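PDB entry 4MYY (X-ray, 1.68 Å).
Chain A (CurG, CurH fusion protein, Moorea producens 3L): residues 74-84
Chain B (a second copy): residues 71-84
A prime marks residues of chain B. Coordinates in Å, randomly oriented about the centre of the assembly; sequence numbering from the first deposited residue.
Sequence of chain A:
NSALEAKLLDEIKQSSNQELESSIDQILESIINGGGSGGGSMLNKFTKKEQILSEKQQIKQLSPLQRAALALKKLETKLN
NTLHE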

ATOM      1  N   LYS A  74       1.130  -1.443   6.912  1.00 13.00           N
ATOM      2  CA  LYS A  74       2.046  -0.583   7.635  1.00 13.91           C
ATOM      3  C   LYS A  74       1.992   0.867   7.157  1.00 14.95           C
ATOM      4  O   LYS A  74       2.039   1.784   7.974  1.00 14.45           O
ATOM      5  CB  LYS A  74       3.457  -1.153   7.589  1.00 15.48           C
ATOM      6  CG  LYS A  74       3.602  -2.445   8.405  1.00 18.36           C
ATOM      7  CD  LYS A  74       5.046  -2.878   8.491  1.00 24.72           C
ATOM      8  CE  LYS A  74       5.759  -2.071   9.578  1.00 33.93           C
ATOM      9  NZ  LYS A  74       5.130  -2.152  10.931  1.00 36.81           N
ATOM     10  N   LEU A  75       1.883   1.069   5.845  1.00 12.71           N
ATOM     11  CA  LEU A  75       1.719   2.436   5.299  1.00 13.45           C
ATOM     12  C   LEU A  75       0.405   3.082   5.740  1.00 14.05           C
ATOM     13  O   LEU A  75       0.380   4.259   6.132  1.00 15.18           O
ATOM     14  CB  LEU A  75       1.799   2.415   3.771  1.00 14.08           C
ATOM     15  CG  LEU A  75       3.192   2.147   3.243  1.00 16.20           C
ATOM     16  CD1 LEU A  75       3.039   2.016   1.727  1.00 23.06           C
ATOM     17  CD2 LEU A  75       4.122   3.294   3.564  1.00 19.10           C
ATOM     18  N   GLU A  76      -0.682   2.307   5.698  1.00 15.01           N
ATOM     19  CA  GLU A  76      -1.973   2.829   6.166  1.00 16.49           C
ATOM     20  C   GLU A  76      -1.954   3.193   7.624  1.00 18.18           C
ATOM     21  O   GLU A  76      -2.540   4.219   8.010  1.00 17.88           O
ATOM     22  CB  GLU A  76      -3.112   1.849   5.920  1.00 19.09           C
ATOM     23  CG  GLU A  76      -3.504   1.761   4.452  1.00 20.23           C
ATOM     24  CD  GLU A  76      -4.436   2.884   4.011  1.00 21.65           C
ATOM     25  OE1 GLU A  76      -4.337   4.026   4.524  1.00 26.72           O
ATOM     26  OE2 GLU A  76      -5.306   2.621   3.146  1.00 25.45           O
ATOM     27  N   THR A  77      -1.291   2.378   8.443  1.00 17.35           N
ATOM     28  CA  THR A  77      -1.203   2.669   9.866  1.00 19.19           C
ATOM     29  C   THR A  77      -0.438   3.962  10.074  1.00 18.87           C
ATOM     30  O   THR A  77      -0.826   4.826  10.875  1.00 19.14           O
ATOM     31  CB  THR A  77      -0.543   1.511  10.615  1.00 20.92           C
ATOM     32  OG1 THR A  77      -1.434   0.414  10.546  1.00 24.66           O
ATOM     33  CG2 THR A  77      -0.327   1.857  12.085  1.00 23.94           C
ATOM     34  N   LYS A  78       0.654   4.105   9.333  1.00 16.98           N
ATOM     35  CA  LYS A  78       1.465   5.296   9.498  1.00 19.22           C
ATOM     36  C   LYS A  78       0.668   6.537   9.072  1.00 18.37           C
ATOM     37  O   LYS A  78       0.708   7.579   9.749  1.00 19.87           O
ATOM     38  CB  LYS A  78       2.766   5.148   8.710  1.00 21.07           C
ATOM     39  CG  LYS A  78       3.625   6.403   8.702  1.00 27.18           C
ATOM     40  CD  LYS A  78       4.152   6.782  10.080  1.00 34.17           C
ATOM     41  CE  LYS A  78       4.837   8.141  10.026  1.00 43.50           C
ATOM     42  NZ  LYS A  78       5.393   8.596  11.333  1.00 46.53           N
ATOM     43  N   LEU A  79      -0.094   6.408   7.989  1.00 16.50           N
ATOM     44  CA  LEU A  79      -0.906   7.521   7.498  1.00 17.55           C
ATOM     45  C   LEU A  79      -2.014   7.862   8.501  1.00 19.12           C
ATOM     46  O   LEU A  79      -2.245   9.031   8.799  1.00 20.13           O
ATOM     47  CB  LEU A  79      -1.484   7.192   6.113  1.00 17.93           C
ATOM     48  CG  LEU A  79      -2.359   8.249   5.459  1.00 21.42           C
ATOM     49  CD1 LEU A  79      -1.520   9.488   5.144  1.00 22.25           C
ATOM     50  CD2 LEU A  79      -3.047   7.705   4.202  1.00 24.13           C
ATOM     51  N   ASN A  80      -2.688   6.834   9.022  1.00 18.20           N
ATOM     52  CA  ASN A  80      -3.759   7.040   9.997  1.00 21.34           C
ATOM     53  C   ASN A  80      -3.241   7.719  11.246  1.00 22.40           C
ATOM     54  O   ASN A  80      -3.929   8.545  11.830  1.00 25.44           O
ATOM     55  CB  ASN A  80      -4.412   5.710  10.386  1.00 22.29           C
ATOM     56  CG  ASN A  80      -5.223   5.102   9.253  1.00 23.18           C
ATOM     57  OD1 ASN A  80      -5.639   5.798   8.328  1.00 26.81           O
ATOM     58  ND2 ASN A  80      -5.459   3.807   9.328  1.00 21.35           N
ATOM     59  N   ASN A  81      -2.041   7.348  11.679  1.00 21.83           N
ATOM     60  CA  ASN A  81      -1.460   7.950  12.875  1.00 25.43           C
ATOM     61  C   ASN A  81      -1.119   9.404  12.624  1.00 26.56           C
ATOM     62  O   ASN A  81      -1.367  10.272  13.481  1.00 29.11           O
ATOM     63  CB  ASN A  81      -0.215   7.169  13.302  1.00 25.87           C
ATOM     64  CG  ASN A  81      -0.559   5.828  13.893  1.00 28.82           C
ATOM     65  OD1 ASN A  81      -1.725   5.545  14.155  1.00 35.54           O
ATOM     66  ND2 ASN A  81       0.453   4.983  14.102  1.00 31.55           N
ATOM     67  N   THR A  82      -0.577   9.664  11.437  1.00 25.06           N
ATOM     68  CA  THR A  82      -0.165  11.003  11.020  1.00 28.12           C
ATOM     69  C   THR A  82      -1.420  11.896  10.977  1.00 30.54           C
ATOM     70  O   THR A  82      -1.401  13.039  11.456  1.00 32.94           O
ATOM     71  CB  THR A  82       0.551  10.958   9.652  1.00 28.47           C
ATOM     72  OG1 THR A  82       1.659  10.049   9.732  1.00 31.45           O
ATOM     73  CG2 THR A  82       1.070  12.323   9.253  1.00 31.58           C
ATOM     74  N   LEU A  83      -2.513  11.333  10.469  1.00 28.21           N
ATOM     75  CA  LEU A  83      -3.798  12.048  10.358  1.00 32.37           C
ATOM     76  C   LEU A  83      -4.707  11.973  11.587  1.00 35.12           C
ATOM     77  O   LEU A  83      -5.839  12.472  11.554  1.00 34.97           O
ATOM     78  CB  LEU A  83      -4.568  11.559   9.132  1.00 31.33           C
ATOM     79  CG  LEU A  83      -3.885  11.819   7.795  1.00 31.36           C
ATOM     80  CD1 LEU A  83      -4.668  11.182   6.659  1.00 29.31           C
ATOM     81  CD2 LEU A  83      -3.770  13.320   7.596  1.00 32.71           C
ATOM     82  N   HIS A  84      -4.219  11.361  12.666  1.00 33.01           N
ATOM     83  CA  HIS A  84      -5.017  11.138  13.886  1.00 37.18           C
ATOM     84  C   HIS A  84      -6.378  10.461  13.617  1.00 39.87           C
ATOM     85  O   HIS A  84      -7.391  10.815  14.240  1.00 44.93           O
ATOM     86  CB  HIS A  84      -5.199  12.455  14.673  1.00 39.43           C
ATOM     87  CG  HIS A  84      -3.910  13.074  15.123  1.00 39.38           C
ATOM     88  ND1 HIS A  84      -3.163  13.910  14.318  1.00 39.52           N
ATOM     89  CD2 HIS A  84      -3.224  12.959  16.288  1.00 42.78           C
ATOM     90  CE1 HIS A  84      -2.077  14.289  14.969  1.00 38.24           C
ATOM     91  NE2 HIS A  84      -2.087  13.721  16.163  1.00 45.48           N
TER
ATOM     92  N   ALA B  71      -1.341   0.443  -5.134  1.00 16.45           N
ATOM     93  CA  ALA B  71      -1.777   0.898  -3.808  1.00 16.72           C
ATOM     94  C   ALA B  71      -0.600   1.390  -2.984  1.00 16.95           C
ATOM     95  O   ALA B  71      -0.717   2.427  -2.334  1.00 17.73           O
ATOM     96  CB  ALA B  71      -2.468  -0.228  -3.059  1.00 16.00           C
ATOM     97  N   LEU B  72       0.513   0.652  -2.988  1.00 16.63           N
ATOM     98  CA  LEU B  72       1.657   1.008  -2.119  1.00 17.56           C
ATOM     99  C   LEU B  72       2.248   2.304  -2.596  1.00 18.70           C
ATOM    100  O   LEU B  72       2.545   3.164  -1.788  1.00 18.25           O
ATOM    101  CB  LEU B  72       2.756  -0.037  -2.174  1.00 18.52           C
ATOM    102  CG  LEU B  72       2.495  -1.412  -1.612  1.00 19.10           C
ATOM    103  CD1 LEU B  72       3.785  -2.214  -1.734  1.00 21.27           C
ATOM    104  CD2 LEU B  72       2.093  -1.267  -0.154  1.00 20.27           C
ATOM    105  N   LYS B  73       2.434   2.423  -3.906  1.00 18.47           N
ATOM    106  CA  LYS B  73       2.963   3.670  -4.467  1.00 21.18           C
ATOM    107  C   LYS B  73       2.116   4.877  -4.146  1.00 19.42           C
ATOM    108  O   LYS B  73       2.632   5.943  -3.833  1.00 20.20           O
ATOM    109  CB  LYS B  73       3.107   3.554  -5.973  1.00 23.84           C
ATOM    110  CG  LYS B  73       4.499   3.205  -6.371  1.00 34.39           C
ATOM    111  CD  LYS B  73       5.315   4.481  -6.324  1.00 37.05           C
ATOM    112  CE  LYS B  73       6.587   4.322  -7.112  1.00 45.87           C
ATOM    113  NZ  LYS B  73       7.356   5.585  -7.012  1.00 52.45           N
ATOM    114  N   LYS B  74       0.811   4.719  -4.263  1.00 18.96           N
ATOM    115  CA  LYS B  74      -0.104   5.780  -3.951  1.00 19.64           C
ATOM    116  C   LYS B  74      -0.026   6.208  -2.483  1.00 19.43           C
ATOM    117  O   LYS B  74       0.022   7.401  -2.185  1.00 19.32           O
ATOM    118  CB  LYS B  74      -1.523   5.358  -4.303  1.00 20.13           C
ATOM    119  CG  LYS B  74      -2.572   6.335  -3.844  1.00 21.49           C
ATOM    120  CD  LYS B  74      -2.446   7.700  -4.517  1.00 24.99           C
ATOM    121  CE  LYS B  74      -3.408   8.692  -3.865  1.00 29.06           C
ATOM    122  NZ  LYS B  74      -3.291  10.050  -4.469  1.00 31.96           N
ATOM    123  N   LEU B  75      -0.017   5.242  -1.572  1.00 18.01           N
ATOM    124  CA  LEU B  75       0.076   5.597  -0.146  1.00 17.93           C
ATOM    125  C   LEU B  75       1.432   6.200   0.229  1.00 17.76           C
ATOM    126  O   LEU B  75       1.522   7.059   1.110  1.00 18.35           O
ATOM    127  CB  LEU B  75      -0.203   4.378   0.715  1.00 19.69           C
ATOM    128  CG  LEU B  75      -1.635   3.819   0.659  1.00 21.10           C
ATOM    129  CD1 LEU B  75      -1.639   2.718   1.675  1.00 25.73           C
ATOM    130  CD2 LEU B  75      -2.735   4.827   0.956  1.00 26.77           C
ATOM    131  N   GLU B  76       2.497   5.731  -0.415  1.00 17.73           N
ATOM    132  CA  GLU B  76       3.827   6.309  -0.177  1.00 19.05           C
ATOM    133  C   GLU B  76       3.833   7.785  -0.563  1.00 20.42           C
ATOM    134  O   GLU B  76       4.327   8.676   0.180  1.00 20.87           O
ATOM    135  CB  GLU B  76       4.907   5.515  -0.951  1.00 22.55           C
ATOM    136  CG  GLU B  76       6.318   5.994  -0.673  1.00 28.46           C
ATOM    137  CD  GLU B  76       7.371   5.286  -1.524  1.00 32.00           C
ATOM    138  OE1 GLU B  76       7.123   5.047  -2.727  1.00 32.05           O
ATOM    139  OE2 GLU B  76       8.463   4.978  -0.984  1.00 37.11           O
ATOM    140  N   THR B  77       3.235   8.050  -1.720  1.00 20.38           N
ATOM    141  CA  THR B  77       3.057   9.384  -2.241  1.00 20.91           C
ATOM    142  C   THR B  77       2.185  10.238  -1.300  1.00 21.79           C
ATOM    143  O   THR B  77       2.535  11.373  -0.971  1.00 23.54           O
ATOM    144  CB  THR B  77       2.490   9.353  -3.688  1.00 23.49           C
ATOM    145  OG1 THR B  77       3.341   8.544  -4.530  1.00 23.74           O
ATOM    146  CG2 THR B  77       2.458  10.746  -4.257  1.00 25.50           C
ATOM    147  N   LYS B  78       1.072   9.675  -0.823  1.00 20.57           N
ATOM    148  CA  LYS B  78       0.219  10.378   0.115  1.00 21.18           C
ATOM    149  C   LYS B  78       0.970  10.712   1.421  1.00 21.95           C
ATOM    150  O   LYS B  78       0.855  11.820   1.947  1.00 22.90           O
ATOM    151  CB  LYS B  78      -1.030   9.533   0.371  1.00 23.60           C
ATOM    152  CG  LYS B  78      -2.071  10.158   1.274  1.00 30.74           C
ATOM    153  CD  LYS B  78      -3.424   9.548   0.935  1.00 38.11           C
ATOM    154  CE  LYS B  78      -4.575  10.397   1.450  1.00 45.19           C
ATOM    155  NZ  LYS B  78      -5.884   9.898   0.941  1.00 52.07           N
ATOM    156  N   LEU B  79       1.749   9.763   1.933  1.00 20.49           N
ATOM    157  CA  LEU B  79       2.532   9.992   3.143  1.00 21.60           C
ATOM    158  C   LEU B  79       3.561  11.087   2.966  1.00 24.09           C
ATOM    159  O   LEU B  79       3.720  11.959   3.840  1.00 23.70           O
ATOM    160  CB  LEU B  79       3.231   8.705   3.565  1.00 21.22           C
ATOM    161  CG  LEU B  79       2.390   7.889   4.503  1.00 24.13           C
ATOM    162  CD1 LEU B  79       2.950   6.468   4.536  1.00 26.70           C
ATOM    163  CD2 LEU B  79       2.384   8.538   5.887  1.00 22.68           C
ATOM    164  N   ASN B  80       4.282  11.025   1.848  1.00 24.09           N
ATOM    165  CA  ASN B  80       5.245  12.072   1.505  1.00 27.04           C
ATOM    166  C   ASN B  80       4.585  13.446   1.505  1.00 28.22           C
ATOM    167  O   ASN B  80       5.175  14.431   1.963  1.00 31.13           O
ATOM    168  CB  ASN B  80       5.861  11.790   0.133  1.00 28.87           C
ATOM    169  CG  ASN B  80       6.741  12.918  -0.351  1.00 33.58           C
ATOM    170  OD1 ASN B  80       7.880  13.059   0.103  1.00 35.14           O
ATOM    171  ND2 ASN B  80       6.224  13.736  -1.290  1.00 35.68           N
ATOM    172  N   ASN B  81       3.371  13.519   0.969  1.00 28.42           N
ATOM    173  CA  ASN B  81       2.688  14.794   0.829  1.00 32.14           C
ATOM    174  C   ASN B  81       2.104  15.234   2.182  1.00 32.15           C
ATOM    175  O   ASN B  81       1.806  16.410   2.378  1.00 38.83           O
ATOM    176  CB  ASN B  81       1.602  14.731  -0.262  1.00 33.02           C
ATOM    177  CG  ASN B  81       2.138  14.316  -1.650  1.00 34.34           C
ATOM    178  OD1 ASN B  81       3.347  14.364  -1.947  1.00 32.11           O
ATOM    179  ND2 ASN B  81       1.214  13.902  -2.511  1.00 33.52           N
ATOM    180  N   THR B  82       1.972  14.294   3.116  1.00 29.62           N
ATOM    181  CA  THR B  82       1.393  14.557   4.441  1.00 30.55           C
ATOM    182  C   THR B  82       2.448  14.884   5.507  1.00 33.83           C
ATOM    183  O   THR B  82       2.289  15.857   6.247  1.00 38.32           O
ATOM    184  CB  THR B  82       0.478  13.392   4.915  1.00 30.60           C
ATOM    185  OG1 THR B  82      -0.489  13.122   3.895  1.00 33.18           O
ATOM    186  CG2 THR B  82      -0.270  13.767   6.197  1.00 33.78           C
ATOM    187  N   LEU B  83       3.504  14.069   5.598  1.00 31.88           N
ATOM    188  CA  LEU B  83       4.615  14.319   6.520  1.00 35.36           C
ATOM    189  C   LEU B  83       5.379  15.599   6.167  1.00 39.67           C
ATOM    190  O   LEU B  83       5.709  15.834   5.005  1.00 43.18           O
ATOM    191  CB  LEU B  83       5.587  13.133   6.516  1.00 34.51           C
ATOM    192  CG  LEU B  83       5.085  11.752   6.931  1.00 32.57           C
ATOM    193  CD1 LEU B  83       6.129  10.717   6.526  1.00 33.06           C
ATOM    194  CD2 LEU B  83       4.790  11.667   8.424  1.00 35.12           C
ATOM    195  N   HIS B  84       5.656  16.420   7.175  1.00 46.72           N
ATOM    196  CA  HIS B  84       6.355  17.690   6.978  1.00 54.12           C
ATOM    197  C   HIS B  84       7.129  18.108   8.224  1.00 55.71           C
ATOM    198  O   HIS B  84       7.566  17.266   9.000  1.00 49.24           O
ATOM    199  CB  HIS B  84       5.369  18.799   6.578  1.00 56.49           C
ATOM    200  CG  HIS B  84       4.131  18.845   7.422  1.00 59.39           C
ATOM    201  ND1 HIS B  84       2.908  18.390   6.975  1.00 56.01           N
ATOM    202  CD2 HIS B  84       3.926  19.295   8.683  1.00 65.07           C
ATOM    203  CE1 HIS B  84       2.003  18.559   7.923  1.00 61.28           C
ATOM    204  NE2 HIS B  84       2.595  19.105   8.971  1.00 65.46           N
TER

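What brings these two helices together? They run roughly parallel, their axes crossing at 24° and coming within 9.8 Å, in a register that sets Leu75 beside Leu75′ and Leu79 beside Leu79′. No hydrogen bond crosses between the stretches; the contact rests on packed side chains, which together bury 626 Å².

How does Leu75, which covers the most surface, find its place? Its CA-to-CB bond points toward the partner, and its side chain enters a hole formed by Leu72′, Leu75′, Glu76′ and Leu79′. CD2 of Leu75 lies 3.5 Å from CD1 of Leu79′, while its other methyl, CD1, is 3.9 Å from CD2 of Leu72′. A branched, uncharged side chain suits this pocket because both methyls find apolar neighbours. Leu75′ also points across, and its CD1 rests 3.5 Å from CG of Glu76, touching the aliphatic part of that acid.

How do Leu79 and Leu79′ pack against each other? Both leave their helices sideways, yet their ends turn inward, each as a knob in the opposing helix. Leu79 has chi1 t and chi2 p; Leu79′ has m and t. Leu79 CD1 comes 4.1 Å from Leu79′ CD2, so the pair share one buried seam despite their unlike rotamers. Lysine methylenes cover its flanks: Lys78 CG is 3.7 Å from Leu79′ CD2, and Lys78′ CD is 3.8 Å from Leu79 CD2.

What lets threonine join this apolar contact? Each hydroxyl is satisfied within its own helix: Thr82 OG1 donates to Lys78 O at 2.6 Å, and Thr82′ OG1 to Lys78′ O at 2.7 Å. The methyls can then meet, CG2 of Thr82 lying 3.6 Å from CG2 of Thr82′. Nearby, Leu83 CD2 reaches within 3.8 Å of Thr82′ CG2, extending the apolar packing past the last helical residues.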